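Local coordinates for periplasmic His/Glu/Gln/Arg/opine family-binding protein (PDB 3I6V), which binds lysine in the cleft of a periplasmic solute-binding fold and probably hands amino acids to an ABC transporter, at residues Arg32-Glu37 / Thr67-Met72; Val7-Glu12 / Gly193-Ala198; Asn19-Asn22 / Glu26-Gly29; Ser55-Leu60 / Glu80-Thr85. All coordinates share one frame; numbering follows the deposited sequence.

Contact 1 (Arg32-Glu37 / Thr67-Met72). With LYS (lysine), chain B.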
loop_
_atom_site.group_PDB
_atom_site.type_symbol
_atom_site.label_atom_id
_atom_site.label_comp_id
_atom_site.label_asym_id
_atom_site.label_seq_id
_atom_site.Cartn_x
_atom_site.Cartn_y
_atom_site.Cartn_z
ATOM N N ARG A 32 -0.873 11.124 2.587
ATOM C CA ARG A 32 -0.502 12.402 3.201
ATOM C C ARG A 32 -1.777 13.175 3.472
ATOM O O ARG A 32 -1.976 13.682 4.569
ATOM C CB ARG A 32 0.382 13.275 2.267
ATOM C CG ARG A 32 0.606 14.709 2.809
ATOM C CD ARG A 32 1.414 14.582 4.101
ATOM N NE ARG A 32 1.598 15.805 4.895
ATOM C CZ ARG A 32 2.732 16.507 4.935
ATOM N NH1 ARG A 32 3.768 16.154 4.167
ATOM N NH2 ARG A 32 2.829 17.575 5.733
ATOM N N GLU A 33 -2.609 13.310 2.449
ATOM C CA GLU A 33 -3.848 14.060 2.603
ATOM C C GLU A 33 -4.770 13.396 3.631
ATOM O O GLU A 33 -5.395 14.065 4.479
ATOM C CB GLU A 33 -4.572 14.159 1.271
ATOM C CG GLU A 33 -5.676 15.193 1.309
ATOM C CD GLU A 33 -6.499 15.260 0.040
ATOM O OE1 GLU A 33 -6.003 14.892 -1.049
ATOM O OE2 GLU A 33 -7.657 15.697 0.141
ATOM N N LEU A 34 -4.869 12.075 3.546
ATOM C CA LEU A 34 -5.736 11.356 4.480
ATOM C C LEU A 34 -5.225 11.495 5.904
ATOM O O LEU A 34 -5.964 11.900 6.795
ATOM C CB LEU A 34 -5.857 9.877 4.085
ATOM C CG LEU A 34 -6.645 9.018 5.093
ATOM C CD1 LEU A 34 -8.140 9.437 5.116
ATOM C CD2 LEU A 34 -6.493 7.578 4.707
ATOM N N GLY A 35 -3.952 11.187 6.112
ATOM C CA GLY A 35 -3.354 11.229 7.427
ATOM C C GLY A 35 -3.497 12.595 8.099
ATOM O O GLY A 35 -3.835 12.679 9.302
ATOM N N ASP A 36 -3.226 13.665 7.334
ATOM C CA ASP A 36 -3.396 15.025 7.862
ATOM C C ASP A 36 -4.835 15.286 8.257
ATOM O O ASP A 36 -5.090 15.887 9.311
ATOM C CB ASP A 36 -2.967 16.096 6.837
ATOM C CG ASP A 36 -1.458 16.139 6.620
ATOM O OD1 ASP A 36 -0.672 15.624 7.473
ATOM O OD2 ASP A 36 -1.060 16.742 5.601
ATOM N N GLU A 37 -5.781 14.870 7.422
ATOM C CA GLU A 37 -7.192 15.118 7.740
ATOM C C GLU A 37 -7.664 14.265 8.945
ATOM O O GLU A 37 -8.459 14.719 9.784
ATOM C CB GLU A 37 -8.082 14.882 6.531
ATOM C CG GLU A 37 -9.586 15.066 6.806
ATOM C CD GLU A 37 -9.957 16.520 7.176
ATOM O OE1 GLU A 37 -9.139 17.439 6.976
ATOM O OE2 GLU A 37 -11.070 16.738 7.682
ATOM N N THR A 67 2.465 5.288 14.000
ATOM C CA THR A 67 1.498 4.633 13.128
ATOM C C THR A 67 2.172 4.182 11.840
ATOM O O THR A 67 3.241 4.712 11.468
ATOM C CB THR A 67 0.319 5.565 12.724
ATOM O OG1 THR A 67 0.800 6.542 11.778
ATOM C CG2 THR A 67 -0.289 6.285 13.920
ATOM N N ILE A 68 1.562 3.215 11.161
ATOM C CA ILE A 68 1.936 2.902 9.776
ATOM C C ILE A 68 0.758 3.266 8.890
ATOM O O ILE A 68 -0.337 2.763 9.113
ATOM C CB ILE A 68 2.294 1.416 9.604
ATOM C CG1 ILE A 68 3.550 1.085 10.414
ATOM C CG2 ILE A 68 2.503 1.064 8.113
ATOM C CD1 ILE A 68 3.836 -0.433 10.469
ATOM N N ILE A 69 0.963 4.183 7.939
ATOM C CA ILE A 69 -0.061 4.502 6.965
ATOM C C ILE A 69 0.674 4.459 5.612
ATOM O O ILE A 69 1.343 5.423 5.213
ATOM C CB ILE A 69 -0.769 5.849 7.282
ATOM C CG1 ILE A 69 -1.908 6.141 6.293
ATOM C CG2 ILE A 69 0.256 7.033 7.420
ATOM C CD1 ILE A 69 -2.720 7.433 6.664
ATOM N N ALA A 70 0.626 3.297 4.964
ATOM C CA ALA A 70 1.606 2.958 3.925
ATOM C C ALA A 70 1.055 1.864 3.020
ATOM O O ALA A 70 1.758 0.900 2.698
ATOM C CB ALA A 70 2.956 2.490 4.587
ATOM N N GLY A 71 -0.207 2.005 2.623
ATOM C CA GLY A 71 -0.881 1.020 1.749
ATOM C C GLY A 71 -0.830 -0.420 2.255
ATOM O O GLY A 71 -0.804 -1.348 1.455
ATOM N N MET A 72 -0.834 -0.599 3.578
ATOM C CA MET A 72 -0.621 -1.929 4.208
ATOM C C MET A 72 -1.982 -2.618 4.374
ATOM O O MET A 72 -2.838 -2.083 5.070
ATOM C CB MET A 72 0.023 -1.782 5.597
ATOM C CG MET A 72 0.390 -3.156 6.325
ATOM S SD MET A 72 1.290 -2.972 7.875
ATOM C CE MET A 72 2.928 -2.816 7.208
HETATM N N LYS B . -1.253 -4.043 0.266
HETATM C CA LYS B . -0.127 -5.011 0.055
HETATM C C LYS B . 0.385 -5.546 1.373
HETATM O O LYS B . -0.034 -5.040 2.423
HETATM C CB LYS B . 1.027 -4.338 -0.729
HETATM C CG LYS B . 1.756 -3.223 0.021
HETATM C CD LYS B . 2.843 -2.577 -0.907
HETATM C CE LYS B . 3.696 -1.473 -0.179
HETATM N NZ LYS B . 4.669 -0.805 -1.185
HETATM O OXT LYS B . 1.242 -6.475 1.406
#
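In the lobe of this periplasmic binding protein built round the parallel sheet, helix 30-42 packs against the chain that leaves strand 67-68, where Ile69 meets Gly35 and Leu34. The contact is small and apolar, burying 91 Å² in all. Ile69 reaches across with a single atom. Its CG1 lies anti to the backbone N (chi1 -177°) and the chain stays extended at chi2, which carries CD1 to the helix. There CD1 rests 3.9 Å from Gly35 CA. With no side chain at Gly35, the methyl can lie against the helix backbone; a CB here would point at Ile69 and come close to CD1. Leu34 adds its CD2 methyl, 4.3 Å from Ile69 CD1. Arg32 and Asp36, one turn apart on the same helix, form a salt bridge, with Arg32 NE 2.9 Å from Asp36 OD2. Asp36 OD1 is also bonded to Trp48 NE1. Two residues after Ile69 the chain enters the lysine pocket, and Gly71 O accepts a bond of 3.0 Å from the ligand N. Glu31, on the same helix, binds Gly71 N through OE2. Around the Ile69 side chain lie Met9 of strand 7-11, Trp48 of strand 46-50 and Tyr88 of strand 83-89.

Contact 2 (Val7-Glu12 / Gly193-Ala198). With LYS (lysine), chain B.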
loop_
_atom_site.group_PDB
_atom_site.type_symbol
_atom_site.label_atom_id
_atom_site.label_comp_id
_atom_site.label_asym_id
_atom_site.label_seq_id
_atom_site.Cartn_x
_atom_site.Cartn_y
_atom_site.Cartn_z
ATOM N N VAL A 7 1.830 13.006 17.070
ATOM C CA VAL A 7 1.862 11.634 16.578
ATOM C C VAL A 7 2.808 11.545 15.383
ATOM O O VAL A 7 2.695 12.301 14.418
ATOM C CB VAL A 7 0.451 11.086 16.228
ATOM C CG1 VAL A 7 -0.213 11.919 15.155
ATOM C CG2 VAL A 7 0.529 9.614 15.798
ATOM N N ARG A 8 3.754 10.625 15.457
ATOM C CA ARG A 8 4.669 10.407 14.355
ATOM C C ARG A 8 4.028 9.394 13.372
ATOM O O ARG A 8 3.793 8.225 13.730
ATOM C CB ARG A 8 6.007 9.946 14.913
ATOM C CG ARG A 8 6.809 11.109 15.629
ATOM C CD ARG A 8 7.971 10.505 16.416
ATOM N NE ARG A 8 7.387 9.480 17.293
ATOM C CZ ARG A 8 8.053 8.503 17.904
ATOM N NH1 ARG A 8 7.380 7.623 18.640
ATOM N NH2 ARG A 8 9.376 8.402 17.781
ATOM N N MET A 9 3.663 9.881 12.189
ATOM C CA MET A 9 3.014 9.074 11.156
ATOM C C MET A 9 4.092 8.459 10.267
ATOM O O MET A 9 4.816 9.194 9.582
ATOM C CB MET A 9 2.037 9.939 10.333
ATOM C CG MET A 9 0.993 10.672 11.218
ATOM S SD MET A 9 -0.439 9.689 11.795
ATOM C CE MET A 9 -1.317 9.558 10.296
ATOM N N GLY A 10 4.225 7.132 10.306
ATOM C CA GLY A 10 5.225 6.423 9.508
ATOM C C GLY A 10 4.678 5.965 8.151
ATOM O O GLY A 10 3.592 5.372 8.072
ATOM N N THR A 11 5.442 6.222 7.085
ATOM C CA THR A 11 5.090 5.797 5.752
ATOM C C THR A 11 6.343 5.390 4.983
ATOM O O THR A 11 7.489 5.680 5.426
ATOM C CB THR A 11 4.237 6.855 4.997
ATOM O OG1 THR A 11 3.617 6.238 3.859
ATOM C CG2 THR A 11 5.063 8.091 4.547
ATOM N N GLU A 12 6.125 4.697 3.856
ATOM C CA GLU A 12 7.216 4.190 3.045
ATOM C C GLU A 12 7.844 5.314 2.179
ATOM O O GLU A 12 9.042 5.329 1.988
ATOM C CB GLU A 12 6.721 3.071 2.127
ATOM C CG GLU A 12 7.812 2.353 1.361
ATOM C CD GLU A 12 7.285 1.238 0.418
ATOM O OE1 GLU A 12 6.053 1.108 0.204
ATOM O OE2 GLU A 12 8.125 0.501 -0.128
ATOM N N GLY A 193 -8.140 3.967 18.688
ATOM C CA GLY A 193 -9.542 4.356 18.811
ATOM C C GLY A 193 -9.809 5.769 18.251
ATOM O O GLY A 193 -10.812 5.977 17.595
ATOM N N LYS A 194 -8.911 6.720 18.502
ATOM C CA LYS A 194 -9.011 8.083 17.911
ATOM C C LYS A 194 -8.981 8.050 16.388
ATOM O O LYS A 194 -9.815 8.677 15.704
ATOM C CB LYS A 194 -7.897 9.002 18.443
ATOM C CG LYS A 194 -8.160 9.516 19.849
ATOM C CD LYS A 194 -6.873 10.053 20.497
ATOM C CE LYS A 194 -7.186 10.571 21.902
ATOM N NZ LYS A 194 -6.083 11.404 22.394
ATOM N N PHE A 195 -8.062 7.257 15.839
ATOM C CA PHE A 195 -8.023 7.119 14.408
ATOM C C PHE A 195 -9.241 6.433 13.873
ATOM O O PHE A 195 -9.731 6.824 12.821
ATOM C CB PHE A 195 -6.734 6.467 13.923
ATOM C CG PHE A 195 -5.591 7.413 13.907
ATOM C CD1 PHE A 195 -4.565 7.287 14.820
ATOM C CD2 PHE A 195 -5.583 8.484 12.997
ATOM C CE1 PHE A 195 -3.485 8.206 14.819
ATOM C CE2 PHE A 195 -4.533 9.386 12.980
ATOM C CZ PHE A 195 -3.478 9.243 13.886
ATOM N N ASP A 196 -9.722 5.406 14.581
ATOM C CA ASP A 196 -10.927 4.719 14.126
ATOM C C ASP A 196 -12.146 5.657 14.083
ATOM O O ASP A 196 -12.929 5.628 13.126
ATOM C CB ASP A 196 -11.210 3.462 14.972
ATOM C CG ASP A 196 -10.681 2.172 14.305
ATOM O OD1 ASP A 196 -10.219 1.272 15.042
ATOM O OD2 ASP A 196 -10.735 2.063 13.057
ATOM N N ALA A 197 -12.301 6.449 15.142
ATOM C CA ALA A 197 -13.396 7.406 15.214
ATOM C C ALA A 197 -13.254 8.443 14.085
ATOM O O ALA A 197 -14.233 8.790 13.456
ATOM C CB ALA A 197 -13.439 8.082 16.597
ATOM N N ALA A 198 -12.035 8.894 13.787
ATOM C CA ALA A 198 -11.847 9.817 12.643
ATOM C C ALA A 198 -12.168 9.192 11.282
ATOM O O ALA A 198 -12.847 9.807 10.430
ATOM C CB ALA A 198 -10.427 10.436 12.674
HETATM N N LYS B . -1.253 -4.043 0.266
HETATM C CA LYS B . -0.127 -5.011 0.055
HETATM C C LYS B . 0.385 -5.546 1.373
HETATM O O LYS B . -0.034 -5.040 2.423
HETATM C CB LYS B . 1.027 -4.338 -0.729
HETATM C CG LYS B . 1.756 -3.223 0.021
HETATM C CD LYS B . 2.843 -2.577 -0.907
HETATM C CE LYS B . 3.696 -1.473 -0.179
HETATM N NZ LYS B . 4.669 -0.805 -1.185
HETATM O OXT LYS B . 1.242 -6.475 1.406
#
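Met9 and Phe195 both have CG anti to the carbonyl carbon (chi1 -55° and -78°), and their side chains approach from opposite directions. Met9 then bends at chi2 and chi3, which brings its sulfur and methyl up to the ring. Met9 SD lies 3.7 Å from Phe195 CZ. This is a Met-aromatic contact of oblique geometry: SD is 4.8 Å from the ring centroid and 57° off the ring normal. In one of its two conformers Val7 meets the same ring at its edge, near the ring plane, with CG2 4.4 Å from Phe195 CE1. The contact ties strand 7-11, the middle strand of the parallel sheet, to helix 189-204, far along the chain; segment 193-198 begins 181 residues after Glu12. Leu38 of helix 30-42 and Thr67 of strand 67-68 also touch Phe195. Past the end of the strand, Glu12 belongs to the lysine pocket. Its extended side chain places OE1 2.7 Å from the ligand NZ, while OE2 accepts a bond from Gln112 NE2. An alanine at Glu12 would probably leave the ligand's ammonium group without its carboxylate mate and Gln112 NE2 without this acceptor. On the helix, Asp196 OD2 accepts a bond from the backbone N of Gln86.

Contact 3 (Asn19-Asn22 / Glu26-Gly29)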
loop_
_atom_site.group_PDB
_atom_site.type_symbol
_atom_site.label_atom_id
_atom_site.label_comp_id
_atom_site.label_asym_id
_atom_site.label_seq_id
_atom_site.Cartn_x
_atom_site.Cartn_y
_atom_site.Cartn_z
ATOM N N ASN A 19 1.515 6.787 -1.276
ATOM C CA ASN A 19 2.494 7.630 -0.609
ATOM C C ASN A 19 3.791 7.786 -1.450
ATOM O O ASN A 19 4.181 6.880 -2.206
ATOM C CB ASN A 19 2.819 7.102 0.797
ATOM C CG ASN A 19 3.443 5.716 0.777
ATOM O OD1 ASN A 19 4.670 5.572 0.587
ATOM N ND2 ASN A 19 2.618 4.684 0.996
ATOM N N PHE A 20 4.438 8.943 -1.329
ATOM C CA PHE A 20 5.712 9.184 -2.051
ATOM C C PHE A 20 6.392 10.428 -1.479
ATOM O O PHE A 20 5.751 11.181 -0.749
ATOM C CB PHE A 20 5.519 9.228 -3.596
ATOM C CG PHE A 20 4.629 10.344 -4.093
ATOM C CD1 PHE A 20 3.258 10.170 -4.191
ATOM C CD2 PHE A 20 5.181 11.558 -4.531
ATOM C CE1 PHE A 20 2.430 11.202 -4.653
ATOM C CE2 PHE A 20 4.378 12.593 -5.016
ATOM C CZ PHE A 20 2.995 12.429 -5.075
ATOM N N ILE A 21 7.685 10.611 -1.759
ATOM C CA ILE A 21 8.384 11.834 -1.366
ATOM C C ILE A 21 8.373 12.739 -2.597
ATOM O O ILE A 21 8.844 12.344 -3.658
ATOM C CB ILE A 21 9.843 11.565 -0.918
ATOM C CG1 ILE A 21 9.902 10.465 0.151
ATOM C CG2 ILE A 21 10.564 12.907 -0.482
ATOM C CD1 ILE A 21 9.104 10.770 1.450
ATOM N N ASN A 22 7.774 13.924 -2.478
ATOM C CA ASN A 22 7.710 14.828 -3.614
ATOM C C ASN A 22 9.065 15.542 -3.831
ATOM O O ASN A 22 10.021 15.326 -3.093
ATOM C CB ASN A 22 6.474 15.775 -3.537
ATOM C CG ASN A 22 6.544 16.781 -2.389
ATOM O OD1 ASN A 22 7.628 17.128 -1.874
ATOM N ND2 ASN A 22 5.376 17.277 -1.992
ATOM N N GLU A 26 9.061 16.382 0.756
ATOM C CA GLU A 26 7.923 16.191 1.661
ATOM C C GLU A 26 7.108 14.931 1.292
ATOM O O GLU A 26 6.914 14.620 0.107
ATOM C CB GLU A 26 6.985 17.416 1.652
ATOM C CG GLU A 26 7.663 18.784 2.016
ATOM C CD GLU A 26 8.416 18.799 3.381
ATOM O OE1 GLU A 26 7.921 18.196 4.361
ATOM O OE2 GLU A 26 9.510 19.425 3.486
ATOM N N VAL A 27 6.590 14.242 2.319
ATOM C CA VAL A 27 5.656 13.144 2.098
ATOM C C VAL A 27 4.417 13.685 1.379
ATOM O O VAL A 27 3.884 14.716 1.760
ATOM C CB VAL A 27 5.254 12.521 3.498
ATOM C CG1 VAL A 27 4.067 11.605 3.356
ATOM C CG2 VAL A 27 6.416 11.763 4.060
ATOM N N ASP A 28 3.940 12.961 0.371
ATOM C CA ASP A 28 2.852 13.398 -0.454
ATOM C C ASP A 28 2.036 12.157 -0.817
ATOM O O ASP A 28 2.416 11.042 -0.483
ATOM C CB ASP A 28 3.449 14.024 -1.744
ATOM C CG ASP A 28 2.534 15.057 -2.393
ATOM O OD1 ASP A 28 1.282 14.936 -2.281
ATOM O OD2 ASP A 28 3.083 15.984 -3.077
ATOM N N GLY A 29 0.920 12.340 -1.501
ATOM C CA GLY A 29 0.104 11.204 -1.905
ATOM C C GLY A 29 -1.233 11.154 -1.188
ATOM O O GLY A 29 -1.551 11.994 -0.360
#
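Strands 19-21 and 27-28 run antiparallel, with Phe20 and Asp28 as the hydrogen-bonded pair and Ile21 and Val27 as the non-hydrogen-bonded pair. They form a beta hairpin, part of a three-stranded antiparallel sheet with strand 14-15. Phe20 N bonds Asp28 O at 3.0 Å, and Asp28 N returns the bond to Phe20 O. Nearer the turn, Asn22 N bonds Glu26 O almost straight (170°). Asn22 also works with its side chain. Its amide ND2 gives a 2.8 Å bond to Asp28 OD2, which lies in the amide plane but is met from above the carboxylate plane. The two planes stand 83° apart. Asn22 OD1 accepts Glu26 N at 3.1 Å, the donor lying above the carbonyl plane. A leucine in place of Asn22 would probably leave Asp28 OD2 and Glu26 N without these partners and set the carboxylate freer to turn. Phe20 CG sits between its backbone N and carbonyl carbon (chi1 63°), bringing the ring to Asp28. Asp28 lies alongside Phe20, its CB over one face of the ring in a CH-pi contact, 3.9 Å from the centroid. On the opposite side of the sheet Ile21 CD1 touches Val27 CG2. Asn19 ND2 is held by Glu31 OE1. At Gly29, the N-cap of the helix that follows, a CB would clash with Asn19 CA. The backbone Gly29 N bonds Asp28 OD1 at 2.7 Å.

Contact 4 (Ser55-Leu60 / Glu80-Thr85). With NA (sodium ion), chain C.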
loop_
_atom_site.group_PDB
_atom_site.type_symbol
_atom_site.label_atom_id
_atom_site.label_comp_id
_atom_site.label_asym_id
_atom_site.label_seq_id
_atom_site.Cartn_x
_atom_site.Cartn_y
_atom_site.Cartn_z
ATOM N N SER A 55 11.477 -2.770 6.972
ATOM C CA SER A 55 11.590 -2.656 8.413
ATOM C C SER A 55 10.449 -1.792 9.018
ATOM O O SER A 55 10.550 -1.389 10.160
ATOM C CB SER A 55 12.976 -2.039 8.749
ATOM O OG SER A 55 13.074 -0.736 8.161
ATOM N N ILE A 56 9.377 -1.512 8.264
ATOM C CA ILE A 56 8.354 -0.559 8.732
ATOM C C ILE A 56 7.578 -1.090 9.952
ATOM O O ILE A 56 7.187 -0.311 10.834
ATOM C CB ILE A 56 7.414 -0.088 7.575
ATOM C CG1 ILE A 56 6.759 1.246 7.918
ATOM C CG2 ILE A 56 6.407 -1.226 7.137
ATOM C CD1 ILE A 56 6.264 2.018 6.662
ATOM N N ILE A 57 7.385 -2.405 10.022
ATOM C CA ILE A 57 6.734 -2.987 11.185
ATOM C C ILE A 57 7.682 -3.013 12.406
ATOM O O ILE A 57 7.314 -2.494 13.446
ATOM C CB ILE A 57 6.060 -4.344 10.893
ATOM C CG1 ILE A 57 4.804 -4.133 10.024
ATOM C CG2 ILE A 57 5.671 -5.049 12.219
ATOM C CD1 ILE A 57 4.015 -5.468 9.701
ATOM N N PRO A 58 8.890 -3.613 12.288
ATOM C CA PRO A 58 9.774 -3.611 13.495
ATOM C C PRO A 58 10.074 -2.215 14.018
ATOM O O PRO A 58 10.127 -2.017 15.236
ATOM C CB PRO A 58 11.082 -4.283 13.010
ATOM C CG PRO A 58 10.786 -4.917 11.713
ATOM C CD PRO A 58 9.397 -4.490 11.218
ATOM N N ASN A 59 10.227 -1.238 13.122
ATOM C CA ASN A 59 10.503 0.133 13.574
ATOM C C ASN A 59 9.310 0.864 14.224
ATOM O O ASN A 59 9.522 1.788 15.023
ATOM C CB ASN A 59 11.179 0.953 12.460
ATOM C CG ASN A 59 12.603 0.444 12.162
ATOM O OD1 ASN A 59 13.120 -0.415 12.873
ATOM N ND2 ASN A 59 13.229 0.987 11.130
ATOM N N LEU A 60 8.072 0.466 13.888
ATOM C CA LEU A 60 6.902 0.891 14.658
ATOM C C LEU A 60 6.980 0.272 16.045
ATOM O O LEU A 60 6.793 0.961 17.057
ATOM C CB LEU A 60 5.581 0.426 13.985
ATOM C CG LEU A 60 4.310 0.485 14.862
ATOM C CD1 LEU A 60 3.895 1.934 15.092
ATOM C CD2 LEU A 60 3.136 -0.256 14.208
ATOM N N GLU A 80 -0.660 -10.641 14.316
ATOM C CA GLU A 80 0.134 -11.325 15.356
ATOM C C GLU A 80 1.066 -10.366 16.067
ATOM O O GLU A 80 1.395 -10.604 17.212
ATOM C CB GLU A 80 0.993 -12.475 14.789
ATOM C CG GLU A 80 0.173 -13.530 14.036
ATOM C CD GLU A 80 1.052 -14.515 13.258
ATOM O OE1 GLU A 80 2.297 -14.416 13.320
ATOM O OE2 GLU A 80 0.488 -15.391 12.575
ATOM N N VAL A 81 1.501 -9.287 15.406
ATOM C CA VAL A 81 2.466 -8.341 16.056
ATOM C C VAL A 81 2.016 -6.875 16.215
ATOM O O VAL A 81 2.542 -6.144 17.059
ATOM C CB VAL A 81 3.791 -8.335 15.343
ATOM C CG1 VAL A 81 4.541 -9.695 15.541
ATOM C CG2 VAL A 81 3.560 -8.012 13.843
ATOM N N ILE A 82 1.065 -6.434 15.400
ATOM C CA ILE A 82 0.554 -5.066 15.498
ATOM C C ILE A 82 -0.972 -5.107 15.475
ATOM O O ILE A 82 -1.526 -6.178 15.224
ATOM C CB ILE A 82 1.066 -4.163 14.305
ATOM C CG1 ILE A 82 0.601 -4.718 12.968
ATOM C CG2 ILE A 82 2.614 -4.021 14.350
ATOM C CD1 ILE A 82 0.761 -3.711 11.772
ATOM N N ASP A 83 -1.625 -3.959 15.680
ATOM C CA ASP A 83 -3.086 -3.842 15.581
ATOM C C ASP A 83 -3.483 -2.865 14.474
ATOM O O ASP A 83 -2.800 -1.868 14.243
ATOM C CB ASP A 83 -3.676 -3.342 16.903
ATOM C CG ASP A 83 -3.930 -4.469 17.927
ATOM O OD1 ASP A 83 -3.772 -5.692 17.642
ATOM O OD2 ASP A 83 -4.260 -4.106 19.076
ATOM N N PHE A 84 -4.581 -3.149 13.792
ATOM C CA PHE A 84 -5.030 -2.294 12.671
ATOM C C PHE A 84 -6.292 -1.500 13.033
ATOM O O PHE A 84 -7.123 -1.983 13.813
ATOM C CB PHE A 84 -5.349 -3.153 11.450
ATOM C CG PHE A 84 -4.137 -3.721 10.758
ATOM C CD1 PHE A 84 -3.726 -5.023 11.025
ATOM C CD2 PHE A 84 -3.439 -2.963 9.801
ATOM C CE1 PHE A 84 -2.613 -5.580 10.381
ATOM C CE2 PHE A 84 -2.327 -3.502 9.126
ATOM C CZ PHE A 84 -1.909 -4.807 9.414
ATOM N N THR A 85 -6.434 -0.297 12.471
ATOM C CA THR A 85 -7.739 0.377 12.389
ATOM C C THR A 85 -8.609 -0.410 11.430
ATOM O O THR A 85 -8.132 -1.343 10.788
ATOM C CB THR A 85 -7.601 1.842 11.822
ATOM O OG1 THR A 85 -7.104 1.805 10.467
ATOM C CG2 THR A 85 -6.689 2.680 12.676
HETATM NA NA NA C . -2.607 -7.644 16.855
#
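Ile82 faces two ways: its side chain packs on Ile57 and Leu60 of the short helix 56-61, while its backbone oxygen binds a sodium ion. The contact joins that helix to the chain leading into strand 83-89, in the lobe of the solute-binding fold that holds the parallel sheet. It is purely apolar across the two segments and buries 169 Å². Ile82 CG2 is the central atom. It lies 3.8 Å from Leu60 CD2 and 3.9 Å from Ile57 CG2, so one methyl meets two residues a turn apart on the helix. Ile82 has CG1 between the backbone N and the carbonyl carbon (chi1 61°), and this leaves CG2 anti to the carbonyl carbon, turned to the helix. Ile57 uses the same CG2 again, against Val81 CG2 at 4.0 Å. In all three pairs the side chains cross at about a right angle. Val81 is exposed, whereas Ile82 and Leu60 are buried, so the contact runs from the surface inward. Ile68 of strand 67-68 touches both Ile57 and Leu60 on the helix, and Ile57 also meets Met72 and Arg78. The next residue after Ile82, Asp83, also binds the metal, and its CB points away from the helix. Asp79 O, Asp79 OD1 and Glu186 OE2 complete the sodium site. The sodium ion is 2.4 Å from Ile82 O and 2.4 Å from Asp83 OD1.

Contacts 1 and 2 share the parallel sheet, their centres about 7 Å apart. Strands 67-68 and 7-11 are neighbours in it, Thr67 O lies 2.9 Å from Gly10 N, and Thr67 CG2 packs on Phe195 CE1 at 3.8 Å. Both contacts reach the bound lysine, at Gly71 and at Glu12. Contact 3 leads straight into the helix of contact 1, and Arg32 NH1 lies 2.8 Å from Val27 O. Contact 4 joins contact 1 through Met72 CE, 3.6 Å from Ile57 CG1, and meets contact 2 where Thr85 packs on Phe195 and Asp196. Contacts 3 and 4 do not touch; their centres are about 21 Å apart.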